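Local coordinates for protein NADH oxidase (Thermus thermophilus, PDB 6RVB) that probably acts as a flavin-dependent oxidoreductase that uses NADH to reduce the disulfide of coenzyme A, carrying FAD as its cofactor, at residues 36-48 / 56-68. Sequence-based numbering, arbitrary orientation.
With FAD (flavin-adenine dinucleotide), chain E.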
ATOM      1  N   SER A  36      18.978  23.051 -20.858  1.00 56.12           N
ATOM      2  CA  SER A  36      18.413  23.922 -19.873  1.00 49.74           C
ATOM      3  C   SER A  36      19.403  24.342 -18.831  1.00 58.08           C
ATOM      4  O   SER A  36      19.049  24.979 -17.837  1.00 57.59           O
ATOM      5  CB  SER A  36      17.304  23.189 -19.165  1.00 56.92           C
ATOM      6  OG  SER A  36      17.753  22.494 -18.004  1.00 53.88           O
ATOM      7  N   GLY A  37      20.645  23.952 -18.941  1.00 48.47           N
ATOM      8  CA  GLY A  37      21.407  24.349 -17.787  1.00 59.54           C
ATOM      9  C   GLY A  37      21.039  23.868 -16.387  1.00 47.97           C
ATOM     10  O   GLY A  37      21.697  24.233 -15.449  1.00 49.55           O
ATOM     11  N   TRP A  38      20.074  22.980 -16.234  1.00 51.63           N
ATOM     12  CA  TRP A  38      20.070  22.088 -15.070  1.00 49.19           C
ATOM     13  C   TRP A  38      19.853  20.641 -15.514  1.00 50.73           C
ATOM     14  O   TRP A  38      19.192  20.351 -16.470  1.00 50.73           O
ATOM     15  CB  TRP A  38      18.923  22.399 -14.158  1.00 60.69           C
ATOM     16  CG  TRP A  38      18.892  23.684 -13.474  1.00 60.86           C
ATOM     17  CD1 TRP A  38      18.442  24.865 -13.950  1.00 58.01           C
ATOM     18  CD2 TRP A  38      19.219  23.894 -12.141  1.00 55.77           C
ATOM     19  NE1 TRP A  38      18.509  25.814 -12.987  1.00 59.35           N
ATOM     20  CE2 TRP A  38      18.991  25.227 -11.859  1.00 59.98           C
ATOM     21  CE3 TRP A  38      19.680  23.071 -11.136  1.00 64.42           C
ATOM     22  CZ2 TRP A  38      19.221  25.756 -10.627  1.00 72.14           C
ATOM     23  CZ3 TRP A  38      19.920  23.601  -9.908  1.00 71.23           C
ATOM     24  CH2 TRP A  38      19.697  24.920  -9.657  1.00 69.57           C
ATOM     25  N   VAL A  39      20.340  19.701 -14.762  1.00 49.06           N
ATOM     26  CA  VAL A  39      20.371  18.325 -15.217  1.00 48.84           C
ATOM     27  C   VAL A  39      20.002  17.429 -14.025  1.00 49.30           C
ATOM     28  O   VAL A  39      20.264  17.752 -12.860  1.00 47.50           O
ATOM     29  CB  VAL A  39      21.814  18.008 -15.843  1.00 47.55           C
ATOM     30  CG1 VAL A  39      22.753  17.319 -14.905  1.00 42.29           C
ATOM     31  CG2 VAL A  39      21.718  17.261 -17.096  1.00 45.29           C
ATOM     32  N   SER A  40      19.364  16.318 -14.295  1.00 47.38           N
ATOM     33  CA  SER A  40      19.058  15.363 -13.244  1.00 52.41           C
ATOM     34  C   SER A  40      18.334  15.916 -12.020  1.00 54.22           C
ATOM     35  O   SER A  40      18.868  15.882 -10.929  1.00 50.08           O
ATOM     36  CB  SER A  40      20.334  14.672 -12.820  1.00 45.61           C
ATOM     37  OG  SER A  40      20.060  13.664 -11.895  1.00 47.84           O
ATOM     38  N   TYR A  41      17.106  16.389 -12.175  1.00 51.95           N
ATOM     39  CA  TYR A  41      16.405  16.994 -11.055  1.00 44.42           C
ATOM     40  C   TYR A  41      14.936  16.556 -11.036  1.00 49.33           C
ATOM     41  O   TYR A  41      14.359  16.099 -12.013  1.00 51.00           O
ATOM     42  CB  TYR A  41      16.524  18.520 -11.148  1.00 43.02           C
ATOM     43  CG  TYR A  41      15.861  19.081 -12.409  1.00 53.75           C
ATOM     44  CD1 TYR A  41      16.547  19.198 -13.566  1.00 48.70           C
ATOM     45  CD2 TYR A  41      14.510  19.451 -12.419  1.00 48.10           C
ATOM     46  CE1 TYR A  41      15.934  19.657 -14.669  1.00 56.85           C
ATOM     47  CE2 TYR A  41      13.896  19.904 -13.534  1.00 51.82           C
ATOM     48  CZ  TYR A  41      14.613  20.020 -14.672  1.00 59.18           C
ATOM     49  OH  TYR A  41      14.067  20.513 -15.861  1.00 64.72           O
ATOM     50  N   GLY A  42      14.287  16.715  -9.907  1.00 46.18           N
ATOM     51  CA  GLY A  42      12.987  16.130  -9.792  1.00 47.12           C
ATOM     52  C   GLY A  42      11.951  17.131 -10.074  1.00 45.40           C
ATOM     53  O   GLY A  42      11.526  17.758  -9.156  1.00 45.52           O
ATOM     54  N   ALA A  43      11.526  17.267 -11.316  1.00 45.20           N
ATOM     55  CA  ALA A  43      10.514  18.264 -11.615  1.00 49.45           C
ATOM     56  C   ALA A  43       9.262  18.108 -10.758  1.00 50.33           C
ATOM     57  O   ALA A  43       8.565  19.060 -10.476  1.00 49.24           O
ATOM     58  CB  ALA A  43      10.164  18.228 -13.014  1.00 56.61           C
ATOM     59  N   CYS A  44       9.026  16.905 -10.301  1.00 47.56           N
ATOM     60  CA  CYS A  44       7.884  16.569  -9.482  1.00 52.91           C
ATOM     61  C   CYS A  44       7.909  17.272  -8.171  1.00 49.26           C
ATOM     62  O   CYS A  44       6.904  17.365  -7.511  1.00 50.10           O
ATOM     63  CB  CYS A  44       7.860  15.075  -9.203  1.00 59.98           C
ATOM     64  SG  CYS A  44       8.810  14.025 -10.412  1.00 90.22           S
ATOM     65  N   GLY A  45       9.070  17.752  -7.773  1.00 47.78           N
ATOM     66  CA  GLY A  45       9.204  18.370  -6.480  1.00 44.19           C
ATOM     67  C   GLY A  45       8.935  19.864  -6.524  1.00 51.66           C
ATOM     68  O   GLY A  45       8.854  20.514  -5.442  1.00 49.57           O
ATOM     69  N   LEU A  46       8.790  20.423  -7.733  1.00 44.26           N
ATOM     70  CA  LEU A  46       8.607  21.865  -7.832  1.00 42.62           C
ATOM     71  C   LEU A  46       7.430  22.392  -6.988  1.00 45.83           C
ATOM     72  O   LEU A  46       7.520  23.444  -6.362  1.00 45.02           O
ATOM     73  CB  LEU A  46       8.550  22.346  -9.291  1.00 40.62           C
ATOM     74  CG  LEU A  46       9.821  22.148 -10.136  1.00 38.69           C
ATOM     75  CD1 LEU A  46       9.444  22.148 -11.595  1.00 38.56           C
ATOM     76  CD2 LEU A  46      10.858  23.201  -9.830  1.00 36.54           C
ATOM     77  N   PRO A  47       6.305  21.676  -6.959  1.00 40.51           N
ATOM     78  CA  PRO A  47       5.296  22.376  -6.199  1.00 35.78           C
ATOM     79  C   PRO A  47       5.612  22.494  -4.744  1.00 43.05           C
ATOM     80  O   PRO A  47       5.070  23.402  -4.122  1.00 44.46           O
ATOM     81  CB  PRO A  47       4.089  21.528  -6.433  1.00 36.74           C
ATOM     82  CG  PRO A  47       4.301  21.059  -7.774  1.00 37.16           C
ATOM     83  CD  PRO A  47       5.696  20.741  -7.893  1.00 39.93           C
ATOM     84  N   TYR A  48       6.490  21.627  -4.224  1.00 44.19           N
ATOM     85  CA  TYR A  48       6.872  21.613  -2.804  1.00 45.00           C
ATOM     86  C   TYR A  48       7.873  22.717  -2.445  1.00 51.22           C
ATOM     87  O   TYR A  48       8.014  23.096  -1.274  1.00 52.38           O
ATOM     88  CB  TYR A  48       7.273  20.199  -2.354  1.00 33.36           C
ATOM     89  CG  TYR A  48       6.112  19.302  -2.647  1.00 40.51           C
ATOM     90  CD1 TYR A  48       4.892  19.467  -1.990  1.00 43.06           C
ATOM     91  CD2 TYR A  48       6.186  18.359  -3.651  1.00 42.15           C
ATOM     92  CE1 TYR A  48       3.825  18.701  -2.288  1.00 48.52           C
ATOM     93  CE2 TYR A  48       5.085  17.574  -3.979  1.00 41.48           C
ATOM     94  CZ  TYR A  48       3.903  17.772  -3.297  1.00 47.76           C
ATOM     95  OH  TYR A  48       2.778  17.034  -3.631  1.00 57.04           O
ATOM     96  N   ARG A  56      15.197  25.400  -0.604  1.00 53.29           N
ATOM     97  CA  ARG A  56      15.824  25.884  -1.815  1.00 56.02           C
ATOM     98  C   ARG A  56      15.649  24.919  -3.007  1.00 51.45           C
ATOM     99  O   ARG A  56      15.609  23.723  -2.845  1.00 50.52           O
ATOM    100  CB  ARG A  56      17.307  26.250  -1.609  1.00 60.99           C
ATOM    101  CG  ARG A  56      17.994  25.690  -0.396  1.00 70.08           C
ATOM    102  CD  ARG A  56      19.495  25.597  -0.582  1.00 94.11           C
ATOM    103  NE  ARG A  56      20.173  25.323   0.694  1.00126.10           N
ATOM    104  CZ  ARG A  56      20.518  24.112   1.157  1.00121.99           C
ATOM    105  NH1 ARG A  56      20.251  23.006   0.451  1.00 99.51           N
ATOM    106  NH2 ARG A  56      21.142  24.006   2.342  1.00105.75           N
ATOM    107  N   LEU A  57      15.536  25.490  -4.198  1.00 51.49           N
ATOM    108  CA  LEU A  57      15.381  24.763  -5.434  1.00 46.97           C
ATOM    109  C   LEU A  57      16.507  23.756  -5.720  1.00 52.19           C
ATOM    110  O   LEU A  57      16.300  22.732  -6.347  1.00 48.50           O
ATOM    111  CB  LEU A  57      15.307  25.775  -6.547  1.00 44.87           C
ATOM    112  CG  LEU A  57      14.532  25.507  -7.798  1.00 42.76           C
ATOM    113  CD1 LEU A  57      13.203  25.028  -7.343  1.00 46.14           C
ATOM    114  CD2 LEU A  57      14.426  26.826  -8.570  1.00 43.17           C
ATOM    115  N   GLU A  58      17.707  24.011  -5.246  1.00 56.23           N
ATOM    116  CA  GLU A  58      18.823  23.081  -5.557  1.00 55.21           C
ATOM    117  C   GLU A  58      18.598  21.808  -4.814  1.00 47.52           C
ATOM    118  O   GLU A  58      19.239  20.869  -5.062  1.00 49.71           O
ATOM    119  CB  GLU A  58      20.275  23.659  -5.279  1.00 53.24           C
ATOM    120  CG  GLU A  58      20.368  25.116  -4.538  1.00 88.22           C
ATOM    121  CD  GLU A  58      19.824  26.366  -5.413  1.00101.52           C
ATOM    122  OE1 GLU A  58      18.868  27.129  -5.018  1.00 78.88           O
ATOM    123  OE2 GLU A  58      20.375  26.599  -6.518  1.00 88.37           O
ATOM    124  N   ARG A  59      17.671  21.770  -3.868  1.00 55.96           N
ATOM    125  CA  ARG A  59      17.425  20.527  -3.117  1.00 47.22           C
ATOM    126  C   ARG A  59      16.819  19.373  -3.991  1.00 48.46           C
ATOM    127  O   ARG A  59      16.807  18.230  -3.618  1.00 50.47           O
ATOM    128  CB  ARG A  59      16.578  20.858  -1.891  1.00 40.80           C
ATOM    129  CG  ARG A  59      17.101  20.237  -0.594  1.00 59.55           C
ATOM    130  CD  ARG A  59      17.620  21.281   0.304  1.00 69.33           C
ATOM    131  NE  ARG A  59      17.268  20.967   1.685  1.00 98.80           N
ATOM    132  CZ  ARG A  59      17.557  21.770   2.717  1.00108.57           C
ATOM    133  NH1 ARG A  59      18.201  22.931   2.465  1.00102.94           N
ATOM    134  NH2 ARG A  59      17.214  21.422   3.987  1.00 85.04           N
ATOM    135  N   LEU A  60      16.335  19.709  -5.174  1.00 46.13           N
ATOM    136  CA  LEU A  60      15.594  18.826  -6.035  1.00 43.70           C
ATOM    137  C   LEU A  60      16.575  18.104  -6.998  1.00 54.55           C
ATOM    138  O   LEU A  60      16.211  17.260  -7.792  1.00 52.18           O
ATOM    139  CB  LEU A  60      14.645  19.694  -6.847  1.00 38.00           C
ATOM    140  CG  LEU A  60      13.157  19.736  -6.591  1.00 45.69           C
ATOM    141  CD1 LEU A  60      12.812  19.479  -5.181  1.00 41.09           C
ATOM    142  CD2 LEU A  60      12.476  21.049  -7.061  1.00 44.53           C
ATOM    143  N   VAL A  61      17.836  18.484  -6.986  1.00 52.38           N
ATOM    144  CA  VAL A  61      18.769  17.918  -7.940  1.00 50.46           C
ATOM    145  C   VAL A  61      19.325  16.590  -7.318  1.00 58.36           C
ATOM    146  O   VAL A  61      19.648  16.506  -6.128  1.00 50.91           O
ATOM    147  CB  VAL A  61      19.909  18.878  -8.203  1.00 44.75           C
ATOM    148  CG1 VAL A  61      20.731  18.986  -6.936  1.00 63.30           C
ATOM    149  CG2 VAL A  61      20.835  18.288  -9.230  1.00 56.04           C
ATOM    150  N   ALA A  62      19.444  15.553  -8.126  1.00 57.84           N
ATOM    151  CA  ALA A  62      19.837  14.243  -7.660  1.00 47.56           C
ATOM    152  C   ALA A  62      21.327  14.062  -7.843  1.00 48.88           C
ATOM    153  O   ALA A  62      22.039  13.597  -6.983  1.00 55.61           O
ATOM    154  CB  ALA A  62      19.096  13.208  -8.511  1.00 48.33           C
ATOM    155  N   ARG A  63      21.811  14.411  -8.999  1.00 50.76           N
ATOM    156  CA  ARG A  63      23.196  14.327  -9.242  1.00 50.03           C
ATOM    157  C   ARG A  63      23.612  15.623  -9.925  1.00 60.95           C
ATOM    158  O   ARG A  63      22.888  16.121 -10.760  1.00 62.47           O
ATOM    159  CB  ARG A  63      23.452  13.185 -10.163  1.00 53.97           C
ATOM    160  CG  ARG A  63      24.847  12.691 -10.061  1.00 63.82           C
ATOM    161  CD  ARG A  63      24.999  11.283 -10.462  1.00 60.34           C
ATOM    162  NE  ARG A  63      24.298  10.444  -9.539  1.00 60.35           N
ATOM    163  CZ  ARG A  63      24.008   9.206  -9.824  1.00 64.47           C
ATOM    164  NH1 ARG A  63      24.415   8.727 -10.984  1.00 65.32           N
ATOM    165  NH2 ARG A  63      23.348   8.468  -8.953  1.00 67.03           N
ATOM    166  N   THR A  64      24.767  16.191  -9.545  1.00 65.66           N
ATOM    167  CA  THR A  64      25.279  17.481 -10.070  1.00 57.85           C
ATOM    168  C   THR A  64      26.224  17.161 -11.143  1.00 53.37           C
ATOM    169  O   THR A  64      26.711  16.041 -11.187  1.00 54.23           O
ATOM    170  CB  THR A  64      26.056  18.324  -8.994  1.00 56.31           C
ATOM    171  OG1 THR A  64      27.201  17.605  -8.538  1.00 61.25           O
ATOM    172  CG2 THR A  64      25.197  18.660  -7.787  1.00 54.87           C
ATOM    173  N   PRO A  65      26.509  18.134 -12.018  1.00 56.94           N
ATOM    174  CA  PRO A  65      27.299  17.744 -13.190  1.00 60.97           C
ATOM    175  C   PRO A  65      28.702  17.477 -12.742  1.00 53.52           C
ATOM    176  O   PRO A  65      29.370  16.703 -13.435  1.00 58.16           O
ATOM    177  CB  PRO A  65      27.187  18.965 -14.131  1.00 45.67           C
ATOM    178  CG  PRO A  65      26.061  19.625 -13.702  1.00 39.56           C
ATOM    179  CD  PRO A  65      26.100  19.510 -12.169  1.00 46.43           C
ATOM    180  N   GLU A  66      29.092  18.044 -11.593  1.00 52.14           N
ATOM    181  CA  GLU A  66      30.352  17.633 -10.987  1.00 62.25           C
ATOM    182  C   GLU A  66      30.337  16.149 -10.507  1.00 64.78           C
ATOM    183  O   GLU A  66      31.311  15.420 -10.781  1.00 62.22           O
ATOM    184  CB  GLU A  66      30.888  18.653  -9.948  1.00 60.86           C
ATOM    185  CG  GLU A  66      32.236  18.287  -9.288  1.00 80.67           C
ATOM    186  CD  GLU A  66      33.449  18.294 -10.269  1.00109.91           C
ATOM    187  OE1 GLU A  66      33.310  18.821 -11.412  1.00100.09           O
ATOM    188  OE2 GLU A  66      34.545  17.776  -9.884  1.00104.49           O
ATOM    189  N   GLU A  67      29.254  15.680  -9.853  1.00 59.88           N
ATOM    190  CA  GLU A  67      29.259  14.299  -9.374  1.00 54.77           C
ATOM    191  C   GLU A  67      29.235  13.366 -10.594  1.00 59.68           C
ATOM    192  O   GLU A  67      29.912  12.341 -10.614  1.00 61.53           O
ATOM    193  CB  GLU A  67      28.126  14.010  -8.433  1.00 46.81           C
ATOM    194  CG  GLU A  67      27.834  15.123  -7.474  1.00 67.55           C
ATOM    195  CD  GLU A  67      26.626  14.858  -6.515  1.00 81.36           C
ATOM    196  OE1 GLU A  67      25.443  15.087  -6.891  1.00 73.92           O
ATOM    197  OE2 GLU A  67      26.857  14.454  -5.352  1.00 74.98           O
ATOM    198  N   PHE A  68      28.484  13.720 -11.628  1.00 49.42           N
ATOM    199  CA  PHE A  68      28.519  12.952 -12.822  1.00 50.79           C
ATOM    200  C   PHE A  68      29.940  12.822 -13.363  1.00 59.57           C
ATOM    201  O   PHE A  68      30.383  11.724 -13.735  1.00 55.35           O
ATOM    202  CB  PHE A  68      27.670  13.615 -13.863  1.00 50.03           C
ATOM    203  CG  PHE A  68      26.263  13.097 -13.918  1.00 54.89           C
ATOM    204  CD1 PHE A  68      25.989  11.776 -14.287  1.00 52.34           C
ATOM    205  CD2 PHE A  68      25.184  13.943 -13.604  1.00 52.23           C
ATOM    206  CE1 PHE A  68      24.674  11.313 -14.313  1.00 48.70           C
ATOM    207  CE2 PHE A  68      23.892  13.494 -13.629  1.00 43.09           C
ATOM    208  CZ  PHE A  68      23.637  12.181 -14.000  1.00 41.83           C
TER
HETATM  209  PA  FAD E 501      12.065  16.215 -19.161  1.00117.22           P
HETATM  210  O1A FAD E 501      10.846  17.016 -19.860  1.00 82.62           O
HETATM  211  O2A FAD E 501      12.133  15.995 -17.635  1.00 89.28           O
HETATM  212  O5B FAD E 501      13.529  16.877 -19.605  1.00 90.85           O
HETATM  213  C5B FAD E 501      13.888  17.162 -20.999  1.00 84.64           C
HETATM  214  C4B FAD E 501      15.066  18.133 -21.090  1.00 75.68           C
HETATM  215  O4B FAD E 501      15.700  17.869 -22.330  1.00 65.78           O
HETATM  216  C3B FAD E 501      14.620  19.582 -20.983  1.00 72.84           C
HETATM  217  O3B FAD E 501      15.201  20.279 -19.822  1.00 70.75           O
HETATM  218  C2B FAD E 501      15.169  20.118 -22.234  1.00 71.75           C
HETATM  219  O2B FAD E 501      15.790  21.308 -21.744  1.00 80.19           O
HETATM  220  C1B FAD E 501      16.162  19.057 -22.801  1.00 68.02           C
HETATM  221  N9A FAD E 501      16.111  19.111 -24.302  1.00 78.15           N
HETATM  222  C8A FAD E 501      14.983  19.174 -25.086  1.00 65.47           C
HETATM  223  N7A FAD E 501      15.269  19.379 -26.401  1.00 57.27           N
HETATM  224  C5A FAD E 501      16.621  19.431 -26.487  1.00 68.23           C
HETATM  225  C6A FAD E 501      17.569  19.614 -27.623  1.00 63.20           C
HETATM  226  N6A FAD E 501      17.037  19.725 -28.876  1.00 60.40           N
HETATM  227  N1A FAD E 501      18.898  19.640 -27.321  1.00 56.31           N
HETATM  228  C2A FAD E 501      19.332  19.481 -26.012  1.00 64.23           C
HETATM  229  N3A FAD E 501      18.556  19.305 -24.891  1.00 58.45           N
HETATM  230  C4A FAD E 501      17.193  19.266 -25.102  1.00 69.21           C
HETATM  231  N1  FAD E 501       5.943  12.423 -12.469  1.00 80.98           N
HETATM  232  C2  FAD E 501       5.576  11.458 -11.565  1.00 72.25           C
HETATM  233  O2  FAD E 501       5.781  10.232 -11.817  1.00 61.76           O
HETATM  234  N3  FAD E 501       5.021  11.825 -10.394  1.00 76.91           N
HETATM  235  C4  FAD E 501       4.821  13.135 -10.009  1.00 92.14           C
HETATM  236  O4  FAD E 501       4.302  13.493  -8.882  1.00 92.95           O
HETATM  237  C4X FAD E 501       5.246  14.228 -10.939  1.00 84.95           C
HETATM  238  N5  FAD E 501       5.068  15.546 -10.565  1.00 80.23           N
HETATM  239  C5X FAD E 501       5.450  16.505 -11.469  1.00 87.35           C
HETATM  240  C6  FAD E 501       5.275  17.874 -11.146  1.00 76.29           C
HETATM  241  C7  FAD E 501       5.673  18.883 -12.046  1.00 69.79           C
HETATM  242  C7M FAD E 501       5.465  20.316 -11.643  1.00 59.29           C
HETATM  243  C8  FAD E 501       6.303  18.522 -13.373  1.00 69.42           C
HETATM  244  C8M FAD E 501       6.743  19.550 -14.380  1.00 58.68           C
HETATM  245  C9  FAD E 501       6.456  17.161 -13.716  1.00 88.35           C
HETATM  246  C9A FAD E 501       6.067  16.112 -12.835  1.00 93.97           C
HETATM  247  N10 FAD E 501       6.274  14.727 -13.204  1.00 84.55           N
HETATM  248  C10 FAD E 501       5.843  13.769 -12.249  1.00 79.95           C
HETATM  249  C1' FAD E 501       6.813  14.304 -14.515  1.00 76.74           C
HETATM  250  C2' FAD E 501       8.294  14.426 -14.686  1.00 77.88           C
HETATM  251  O2' FAD E 501       8.684  15.791 -14.736  1.00 82.93           O
HETATM  252  C3' FAD E 501       8.710  13.854 -16.013  1.00 71.57           C
HETATM  253  O3' FAD E 501       7.966  12.674 -16.289  1.00 53.38           O
HETATM  254  C4' FAD E 501      10.214  13.563 -15.853  1.00 75.99           C
HETATM  255  O4' FAD E 501      11.060  14.700 -15.455  1.00 70.82           O
HETATM  256  C5' FAD E 501      10.775  12.765 -17.047  1.00 71.54           C
HETATM  257  O5' FAD E 501      11.207  13.585 -18.125  1.00 69.02           O
HETATM  258  P   FAD E 501      12.305  13.194 -19.245  1.00 58.16           P
HETATM  259  O1P FAD E 501      13.653  12.917 -18.602  1.00 64.90           O
HETATM  260  O2P FAD E 501      11.865  12.432 -20.516  1.00 58.43           O
HETATM  261  O3P FAD E 501      12.378  14.709 -19.822  1.00 92.69           O
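Two backbone hydrogen bonds flank the single beta bridge of Tyr41 with Val61: Ala62 N gives a nearly straight bond to Ser40 O (N-H...O 179°), and Gly42 N bonds to Leu60 O at 2.9 Å. The pairing probably helps to hold the chain just before Cys44, whose SG is linked covalently to coenzyme A and lies 3.5 Å from FAD C10 of the isoalloxazine ring. Leu60 lays its branched end, CG with both methyls, against the 3-10 turn at Gly45, where CD2 comes 3.8 Å from Leu46 N and also meets Leu46 CD2. The same Leu46 methyl touches Leu57 CD1 at 3.9 Å. An alanine in place of Leu60 would remove both delta methyls and would probably leave a gap against Gly45 and the Leu46 methyl, with less support for the turn that carries the coenzyme A-linked cysteine. At the other end, Ser40 presents CB to the edge of the Phe68 ring (CE2, 3.8 Å), while Arg63 CD sits over the centre of one face of that ring. With Ser40 OG anti to its own N (chi1 -175°), the hydroxyl faces Arg63 N, a weak bond at 3.5 Å; its stronger partner is coenzyme A. Arg63 NH1 makes a salt bridge to the same ligand. Both segments therefore supply polar groups to the coenzyme A pocket, and the backbone bridge between them would hold those groups in step with the cysteine beside the flavin.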